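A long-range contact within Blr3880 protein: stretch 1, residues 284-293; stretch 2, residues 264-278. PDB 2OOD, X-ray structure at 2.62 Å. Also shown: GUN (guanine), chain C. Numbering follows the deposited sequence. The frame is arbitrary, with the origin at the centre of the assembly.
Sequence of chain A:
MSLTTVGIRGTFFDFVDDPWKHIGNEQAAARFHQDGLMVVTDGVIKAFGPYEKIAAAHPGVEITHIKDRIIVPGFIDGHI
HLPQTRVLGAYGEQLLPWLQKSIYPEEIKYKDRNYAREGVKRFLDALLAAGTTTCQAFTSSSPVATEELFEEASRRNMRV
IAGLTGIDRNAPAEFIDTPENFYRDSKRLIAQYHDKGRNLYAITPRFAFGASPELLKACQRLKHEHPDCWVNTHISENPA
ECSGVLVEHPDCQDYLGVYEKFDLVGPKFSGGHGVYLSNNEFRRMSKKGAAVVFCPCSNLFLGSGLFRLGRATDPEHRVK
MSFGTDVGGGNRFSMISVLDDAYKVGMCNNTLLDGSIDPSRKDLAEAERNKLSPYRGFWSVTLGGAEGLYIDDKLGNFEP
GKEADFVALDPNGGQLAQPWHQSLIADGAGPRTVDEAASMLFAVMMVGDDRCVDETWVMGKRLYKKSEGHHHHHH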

ATOM      1  N   ARG A 284      27.605 -11.484  -9.470  1.00 35.67           N
ATOM      2  CA  ARG A 284      28.682 -10.567  -9.819  1.00 36.42           C
ATOM      3  C   ARG A 284      28.716  -9.376  -8.868  1.00 39.08           C
ATOM      4  O   ARG A 284      29.785  -8.969  -8.407  1.00 38.94           O
ATOM      5  CB  ARG A 284      28.531 -10.073 -11.261  1.00 35.26           C
ATOM      6  CG  ARG A 284      28.514 -11.183 -12.294  1.00 33.46           C
ATOM      7  CD  ARG A 284      29.317 -10.804 -13.506  1.00 32.37           C
ATOM      8  NE  ARG A 284      28.737  -9.691 -14.243  1.00 33.62           N
ATOM      9  CZ  ARG A 284      27.639  -9.782 -14.985  1.00 34.80           C
ATOM     10  NH1 ARG A 284      26.999 -10.939 -15.078  1.00 33.82           N
ATOM     11  NH2 ARG A 284      27.194  -8.724 -15.651  1.00 35.56           N
HETATM   12  N   MSE A 285      27.549  -8.810  -8.577  1.00 40.13           N
HETATM   13  CA  MSE A 285      27.479  -7.669  -7.669  1.00 41.11           C
HETATM   14  C   MSE A 285      27.958  -8.089  -6.282  1.00 41.29           C
HETATM   15  O   MSE A 285      28.760  -7.400  -5.656  1.00 40.73           O
HETATM   16  CB  MSE A 285      26.050  -7.143  -7.593  1.00 43.50           C
HETATM   17  CG  MSE A 285      25.533  -6.645  -8.924  1.00 48.91           C
HETATM   18 SE   MSE A 285      23.691  -6.011  -8.805  1.00 54.74          SE
HETATM   19  CE  MSE A 285      24.049  -4.280  -7.969  1.00 56.79           C
ATOM     20  N   SER A 286      27.469  -9.232  -5.811  1.00 41.03           N
ATOM     21  CA  SER A 286      27.864  -9.741  -4.510  1.00 40.91           C
ATOM     22  C   SER A 286      29.389  -9.806  -4.434  1.00 41.88           C
ATOM     23  O   SER A 286      29.995  -9.407  -3.437  1.00 42.74           O
ATOM     24  CB  SER A 286      27.271 -11.134  -4.292  1.00 41.32           C
ATOM     25  OG  SER A 286      27.709 -11.698  -3.068  1.00 40.60           O
ATOM     26  N   LYS A 287      30.001 -10.298  -5.506  1.00 42.25           N
ATOM     27  CA  LYS A 287      31.451 -10.436  -5.591  1.00 42.12           C
ATOM     28  C   LYS A 287      32.186  -9.094  -5.592  1.00 41.27           C
ATOM     29  O   LYS A 287      33.143  -8.914  -4.844  1.00 41.35           O
ATOM     30  CB  LYS A 287      31.806 -11.236  -6.848  1.00 43.75           C
ATOM     31  CG  LYS A 287      33.283 -11.546  -7.029  1.00 46.85           C
ATOM     32  CD  LYS A 287      33.824 -12.408  -5.890  1.00 50.86           C
ATOM     33  CE  LYS A 287      35.082 -13.195  -6.321  1.00 53.26           C
ATOM     34  NZ  LYS A 287      36.230 -12.330  -6.778  1.00 54.73           N
ATOM     35  N   LYS A 288      31.743  -8.155  -6.422  1.00 40.03           N
ATOM     36  CA  LYS A 288      32.392  -6.847  -6.496  1.00 40.03           C
ATOM     37  C   LYS A 288      32.019  -5.904  -5.346  1.00 40.38           C
ATOM     38  O   LYS A 288      32.646  -4.857  -5.165  1.00 40.68           O
ATOM     39  CB  LYS A 288      32.069  -6.161  -7.829  1.00 40.14           C
ATOM     40  CG  LYS A 288      32.524  -6.928  -9.064  1.00 40.34           C
ATOM     41  CD  LYS A 288      32.492  -6.030 -10.293  1.00 42.21           C
ATOM     42  CE  LYS A 288      32.949  -6.756 -11.554  1.00 42.37           C
ATOM     43  NZ  LYS A 288      32.097  -7.953 -11.811  1.00 43.86           N
ATOM     44  N   GLY A 289      30.992  -6.268  -4.581  1.00 39.67           N
ATOM     45  CA  GLY A 289      30.569  -5.441  -3.464  1.00 37.74           C
ATOM     46  C   GLY A 289      29.576  -4.346  -3.813  1.00 37.57           C
ATOM     47  O   GLY A 289      29.353  -3.435  -3.015  1.00 38.09           O
ATOM     48  N   ALA A 290      28.985  -4.418  -5.001  1.00 35.90           N
ATOM     49  CA  ALA A 290      28.008  -3.423  -5.423  1.00 34.74           C
ATOM     50  C   ALA A 290      26.680  -3.701  -4.715  1.00 34.92           C
ATOM     51  O   ALA A 290      26.450  -4.809  -4.231  1.00 35.46           O
ATOM     52  CB  ALA A 290      27.830  -3.480  -6.929  1.00 34.46           C
ATOM     53  N   ALA A 291      25.805  -2.702  -4.652  1.00 32.88           N
ATOM     54  CA  ALA A 291      24.530  -2.880  -3.969  1.00 32.55           C
ATOM     55  C   ALA A 291      23.322  -2.597  -4.840  1.00 31.73           C
ATOM     56  O   ALA A 291      23.399  -1.831  -5.792  1.00 32.74           O
ATOM     57  CB  ALA A 291      24.488  -1.996  -2.732  1.00 31.69           C
ATOM     58  N   VAL A 292      22.203  -3.225  -4.508  1.00 30.89           N
ATOM     59  CA  VAL A 292      20.969  -3.022  -5.252  1.00 31.95           C
ATOM     60  C   VAL A 292      19.977  -2.349  -4.303  1.00 32.27           C
ATOM     61  O   VAL A 292      20.048  -2.542  -3.089  1.00 32.22           O
ATOM     62  CB  VAL A 292      20.384  -4.368  -5.776  1.00 31.25           C
ATOM     63  CG1 VAL A 292      20.010  -5.263  -4.622  1.00 31.95           C
ATOM     64  CG2 VAL A 292      19.172  -4.112  -6.639  1.00 30.76           C
ATOM     65  N   VAL A 293      19.073  -1.544  -4.852  1.00 31.11           N
ATOM     66  CA  VAL A 293      18.090  -0.855  -4.035  1.00 31.02           C
ATOM     67  C   VAL A 293      16.692  -1.334  -4.388  1.00 30.95           C
ATOM     68  O   VAL A 293      16.201  -1.088  -5.486  1.00 31.65           O
ATOM     69  CB  VAL A 293      18.163   0.676  -4.228  1.00 31.25           C
ATOM     70  CG1 VAL A 293      17.229   1.358  -3.254  1.00 30.43           C
ATOM     71  CG2 VAL A 293      19.592   1.167  -4.037  1.00 31.18           C
TER
HETATM   72  N9  GUN C 600      15.641   5.783 -14.500  1.00 63.26           N
HETATM   73  C8  GUN C 600      15.191   5.793 -15.778  1.00 63.96           C
HETATM   74  N7  GUN C 600      13.923   5.501 -15.822  1.00 64.25           N
HETATM   75  C5  GUN C 600      13.464   5.290 -14.569  1.00 63.49           C
HETATM   76  C6  GUN C 600      12.193   4.946 -14.004  1.00 62.71           C
HETATM   77  O6  GUN C 600      11.191   4.786 -14.711  1.00 62.78           O
HETATM   78  N1  GUN C 600      12.111   4.813 -12.619  1.00 60.92           N
HETATM   79  C2  GUN C 600      13.225   4.998 -11.815  1.00 59.16           C
HETATM   80  N2  GUN C 600      13.115   4.871 -10.439  1.00 54.36           N
HETATM   81  N3  GUN C 600      14.401   5.313 -12.329  1.00 60.63           N
HETATM   82  C4  GUN C 600      14.568   5.461 -13.684  1.00 63.12           C
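Stretch 2, residues 264-278: LVGPKFSGGHGVYLS

Stretch 2 lies alongside stretch 1 as a parallel β-strand neighbour, with Met285, Ala290 and Val292 of stretch 1 packed against Val265, Phe269 and Leu277 at the apolar centre. Phe269, with chi1 t, brings its ring to Ala290 and Met285: Ala290 CB is 3.7 Å from Phe269 CD2, and the methyl of selenomethionine Met285 meets the ring at its edge, Met285 CE to Phe269 CE2 at 4.1 Å. Ala290 CB also touches Val265 CG1 at 3.5 Å, so this small side chain contacts both Val265 and Phe269. The CA-to-CB bond of Met285 points sideways, but its end comes nearer, and the selenium packs on Leu277, Met285 SE to Leu277 CD1 at 4.1 Å. Leu277 CD1 in turn lies 4.3 Å from Val292 CG2, which carries the apolar cluster from the helix to the strand.

Strand 269-272 runs beside strand 291-293 in the same sense; their axes cross at -34° and approach to 4.5 Å. Ala291 pairs with Ser270 (CA to CA 4.9 Å), Val292 with Gly271 (CA to CA 4.7 Å) and Val293 with Gly272 (CA to CA 4.6 Å). Ala291, Val293 and Ser270 project their side chains to one face of the sheet, where Val293 CG2 is 4.0 Å from Ser270 CB; Val292 projects to the other. On that second face Gly271 has no side chain, and an ideal CB there would be crowded by Phe269 CE2 at 3.3 Å. Val292, with chi1 p, brings CG2 to 3.6 Å from Gly274 N, in the loop that follows the strand.

Four backbone hydrogen bonds join the two stretches in the alternating pattern of a parallel pair: Ala291 N to Phe269 O at 2.9 Å, Gly271 N to Ala291 O at 2.9 Å, Val293 N to Gly271 O at 3.1 Å, and His273 N to Val293 O at 2.8 Å. Stretch 1 thus gives and accepts through Ala291 and Val293, while the N and O of Val292 take no part in the ladder. CA-H...O contacts supplement it, Ser270 CA to Ala291 O at 3.3 Å and Val292 CA to Gly271 O at 3.4 Å. The last rung reaches His273, just past the strand, whose CA-to-CB bond points away from stretch 1.

At the N-terminal end of the strand pair, each chain segment enters its strand from a non-strand segment. The helix ends into Gly289, whose positive phi suits glycine because a CB would be jammed against the preceding carbonyl oxygen. Across from it, Gly266 to Phe269 form a type II turn closed by a weak hydrogen bond, Phe269 N to Gly266 O at 3.2 Å. Here the contacts are largely with carbonyl oxygens: Lys288 O lies 3.5 Å from Gly266 CA and 3.3 Å from Pro267 CD, and Ala290 CA lies 3.4 Å from Gly266 O. Lys288 CD rests 3.7 Å from Val265 O at the exposed margin, while its NZ is hydrogen-bonded elsewhere in the structure.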

ATOM      1  N   LEU A 264      32.202   1.064 -13.174  1.00 40.56           N
ATOM      2  CA  LEU A 264      31.310   1.723 -12.237  1.00 38.97           C
ATOM      3  C   LEU A 264      30.855   0.769 -11.127  1.00 39.91           C
ATOM      4  O   LEU A 264      30.550   1.206 -10.015  1.00 39.78           O
ATOM      5  CB  LEU A 264      30.093   2.275 -12.976  1.00 38.21           C
ATOM      6  CG  LEU A 264      30.393   3.313 -14.054  1.00 37.01           C
ATOM      7  CD1 LEU A 264      29.092   3.782 -14.694  1.00 36.05           C
ATOM      8  CD2 LEU A 264      31.137   4.485 -13.437  1.00 35.87           C
ATOM      9  N   VAL A 265      30.814  -0.529 -11.420  1.00 38.77           N
ATOM     10  CA  VAL A 265      30.366  -1.504 -10.431  1.00 38.53           C
ATOM     11  C   VAL A 265      31.435  -1.888  -9.426  1.00 39.08           C
ATOM     12  O   VAL A 265      32.526  -2.319  -9.791  1.00 39.64           O
ATOM     13  CB  VAL A 265      29.842  -2.795 -11.097  1.00 37.20           C
ATOM     14  CG1 VAL A 265      29.425  -3.794 -10.036  1.00 35.66           C
ATOM     15  CG2 VAL A 265      28.669  -2.469 -11.992  1.00 37.03           C
ATOM     16  N   GLY A 266      31.095  -1.729  -8.152  1.00 39.26           N
ATOM     17  CA  GLY A 266      32.005  -2.043  -7.063  1.00 39.23           C
ATOM     18  C   GLY A 266      31.480  -1.364  -5.810  1.00 39.67           C
ATOM     19  O   GLY A 266      30.308  -0.981  -5.784  1.00 39.96           O
ATOM     20  N   PRO A 267      32.299  -1.192  -4.758  1.00 39.91           N
ATOM     21  CA  PRO A 267      31.816  -0.537  -3.534  1.00 39.00           C
ATOM     22  C   PRO A 267      31.234   0.846  -3.794  1.00 38.07           C
ATOM     23  O   PRO A 267      31.729   1.585  -4.643  1.00 38.26           O
ATOM     24  CB  PRO A 267      33.061  -0.477  -2.661  1.00 38.15           C
ATOM     25  CG  PRO A 267      33.774  -1.731  -3.038  1.00 38.83           C
ATOM     26  CD  PRO A 267      33.658  -1.724  -4.556  1.00 39.18           C
ATOM     27  N   LYS A 268      30.175   1.183  -3.062  1.00 36.91           N
ATOM     28  CA  LYS A 268      29.523   2.480  -3.186  1.00 36.71           C
ATOM     29  C   LYS A 268      28.703   2.652  -4.460  1.00 37.36           C
ATOM     30  O   LYS A 268      28.331   3.771  -4.821  1.00 37.04           O
ATOM     31  CB  LYS A 268      30.556   3.607  -3.069  1.00 36.24           C
ATOM     32  CG  LYS A 268      31.173   3.734  -1.681  1.00 35.72           C
ATOM     33  CD  LYS A 268      32.155   4.893  -1.608  1.00 35.68           C
ATOM     34  CE  LYS A 268      32.779   5.000  -0.226  1.00 35.93           C
ATOM     35  NZ  LYS A 268      33.659   6.194  -0.102  1.00 35.34           N
ATOM     36  N   PHE A 269      28.433   1.545  -5.143  1.00 37.41           N
ATOM     37  CA  PHE A 269      27.612   1.577  -6.349  1.00 36.58           C
ATOM     38  C   PHE A 269      26.212   1.130  -5.949  1.00 37.62           C
ATOM     39  O   PHE A 269      26.057   0.143  -5.229  1.00 38.43           O
ATOM     40  CB  PHE A 269      28.136   0.605  -7.404  1.00 34.83           C
ATOM     41  CG  PHE A 269      27.196   0.406  -8.573  1.00 34.38           C
ATOM     42  CD1 PHE A 269      27.334   1.160  -9.735  1.00 33.23           C
ATOM     43  CD2 PHE A 269      26.187  -0.557  -8.525  1.00 33.17           C
ATOM     44  CE1 PHE A 269      26.486   0.953 -10.832  1.00 31.21           C
ATOM     45  CE2 PHE A 269      25.339  -0.763  -9.619  1.00 31.82           C
ATOM     46  CZ  PHE A 269      25.494  -0.007 -10.767  1.00 31.16           C
ATOM     47  N   SER A 270      25.194   1.844  -6.408  1.00 36.77           N
ATOM     48  CA  SER A 270      23.828   1.462  -6.090  1.00 36.26           C
ATOM     49  C   SER A 270      23.024   1.371  -7.375  1.00 36.77           C
ATOM     50  O   SER A 270      22.943   2.341  -8.127  1.00 37.25           O
ATOM     51  CB  SER A 270      23.188   2.481  -5.144  1.00 35.96           C
ATOM     52  OG  SER A 270      23.765   2.419  -3.853  1.00 34.40           O
ATOM     53  N   GLY A 271      22.457   0.197  -7.634  1.00 35.60           N
ATOM     54  CA  GLY A 271      21.646   0.009  -8.824  1.00 34.79           C
ATOM     55  C   GLY A 271      20.197  -0.127  -8.405  1.00 34.11           C
ATOM     56  O   GLY A 271      19.827  -1.123  -7.800  1.00 34.57           O
ATOM     57  N   GLY A 272      19.373   0.861  -8.723  1.00 33.54           N
ATOM     58  CA  GLY A 272      17.981   0.800  -8.322  1.00 34.53           C
ATOM     59  C   GLY A 272      17.113  -0.214  -9.038  1.00 35.05           C
ATOM     60  O   GLY A 272      17.269  -0.423 -10.237  1.00 35.25           O
ATOM     61  N   HIS A 273      16.204  -0.845  -8.294  1.00 35.40           N
ATOM     62  CA  HIS A 273      15.269  -1.823  -8.848  1.00 36.17           C
ATOM     63  C   HIS A 273      15.925  -3.084  -9.410  1.00 38.78           C
ATOM     64  O   HIS A 273      16.254  -3.141 -10.597  1.00 39.98           O
ATOM     65  CB  HIS A 273      14.450  -1.191  -9.975  1.00 33.52           C
ATOM     66  CG  HIS A 273      13.817   0.111  -9.614  1.00 32.91           C
ATOM     67  ND1 HIS A 273      14.301   1.318 -10.063  1.00 32.19           N
ATOM     68  CD2 HIS A 273      12.710   0.394  -8.889  1.00 32.22           C
ATOM     69  CE1 HIS A 273      13.514   2.289  -9.638  1.00 31.93           C
ATOM     70  NE2 HIS A 273      12.541   1.756  -8.925  1.00 32.00           N
ATOM     71  N   GLY A 274      16.109  -4.110  -8.596  1.00 39.21           N
ATOM     72  CA  GLY A 274      16.716  -5.313  -9.149  1.00 42.58           C
ATOM     73  C   GLY A 274      15.830  -5.870 -10.248  1.00 39.79           C
ATOM     74  O   GLY A 274      16.263  -6.070 -11.353  1.00 43.82           O
ATOM     75  N   VAL A 275      14.569  -6.091  -9.913  1.00 41.20           N
ATOM     76  CA  VAL A 275      13.528  -6.632 -10.786  1.00 37.72           C
ATOM     77  C   VAL A 275      13.874  -7.597 -11.925  1.00 35.99           C
ATOM     78  O   VAL A 275      13.352  -8.706 -11.957  1.00 35.48           O
ATOM     79  CB  VAL A 275      12.643  -5.506 -11.343  1.00 35.64           C
ATOM     80  CG1 VAL A 275      11.287  -6.077 -11.727  1.00 33.89           C
ATOM     81  CG2 VAL A 275      12.454  -4.433 -10.300  1.00 33.74           C
ATOM     82  N   TYR A 276      14.729  -7.201 -12.859  1.00 35.17           N
ATOM     83  CA  TYR A 276      15.062  -8.097 -13.959  1.00 34.09           C
ATOM     84  C   TYR A 276      16.511  -8.560 -14.055  1.00 34.32           C
ATOM     85  O   TYR A 276      16.996  -8.882 -15.138  1.00 34.49           O
ATOM     86  CB  TYR A 276      14.608  -7.473 -15.278  1.00 33.48           C
ATOM     87  CG  TYR A 276      13.103  -7.453 -15.392  1.00 35.14           C
ATOM     88  CD1 TYR A 276      12.391  -8.623 -15.614  1.00 35.11           C
ATOM     89  CD2 TYR A 276      12.386  -6.285 -15.189  1.00 35.91           C
ATOM     90  CE1 TYR A 276      10.998  -8.634 -15.621  1.00 36.76           C
ATOM     91  CE2 TYR A 276      10.991  -6.283 -15.195  1.00 37.76           C
ATOM     92  CZ  TYR A 276      10.304  -7.465 -15.407  1.00 38.33           C
ATOM     93  OH  TYR A 276       8.920  -7.485 -15.365  1.00 39.32           O
ATOM     94  N   LEU A 277      17.189  -8.619 -12.916  1.00 33.32           N
ATOM     95  CA  LEU A 277      18.576  -9.062 -12.862  1.00 33.96           C
ATOM     96  C   LEU A 277      18.626 -10.586 -12.830  1.00 35.17           C
ATOM     97  O   LEU A 277      17.782 -11.225 -12.203  1.00 34.63           O
ATOM     98  CB  LEU A 277      19.262  -8.533 -11.598  1.00 32.99           C
ATOM     99  CG  LEU A 277      19.515  -7.046 -11.354  1.00 32.20           C
ATOM    100  CD1 LEU A 277      19.827  -6.841  -9.891  1.00 31.49           C
ATOM    101  CD2 LEU A 277      20.657  -6.549 -12.213  1.00 31.57           C
ATOM    102  N   SER A 278      19.630 -11.159 -13.488  1.00 36.29           N
ATOM    103  CA  SER A 278      19.811 -12.610 -13.524  1.00 37.29           C
ATOM    104  C   SER A 278      20.581 -13.043 -12.280  1.00 37.89           C
ATOM    105  O   SER A 278      21.170 -12.208 -11.598  1.00 38.62           O
ATOM    106  CB  SER A 278      20.616 -12.999 -14.757  1.00 37.67           C
ATOM    107  OG  SER A 278      21.900 -12.392 -14.726  1.00 39.07           O
TER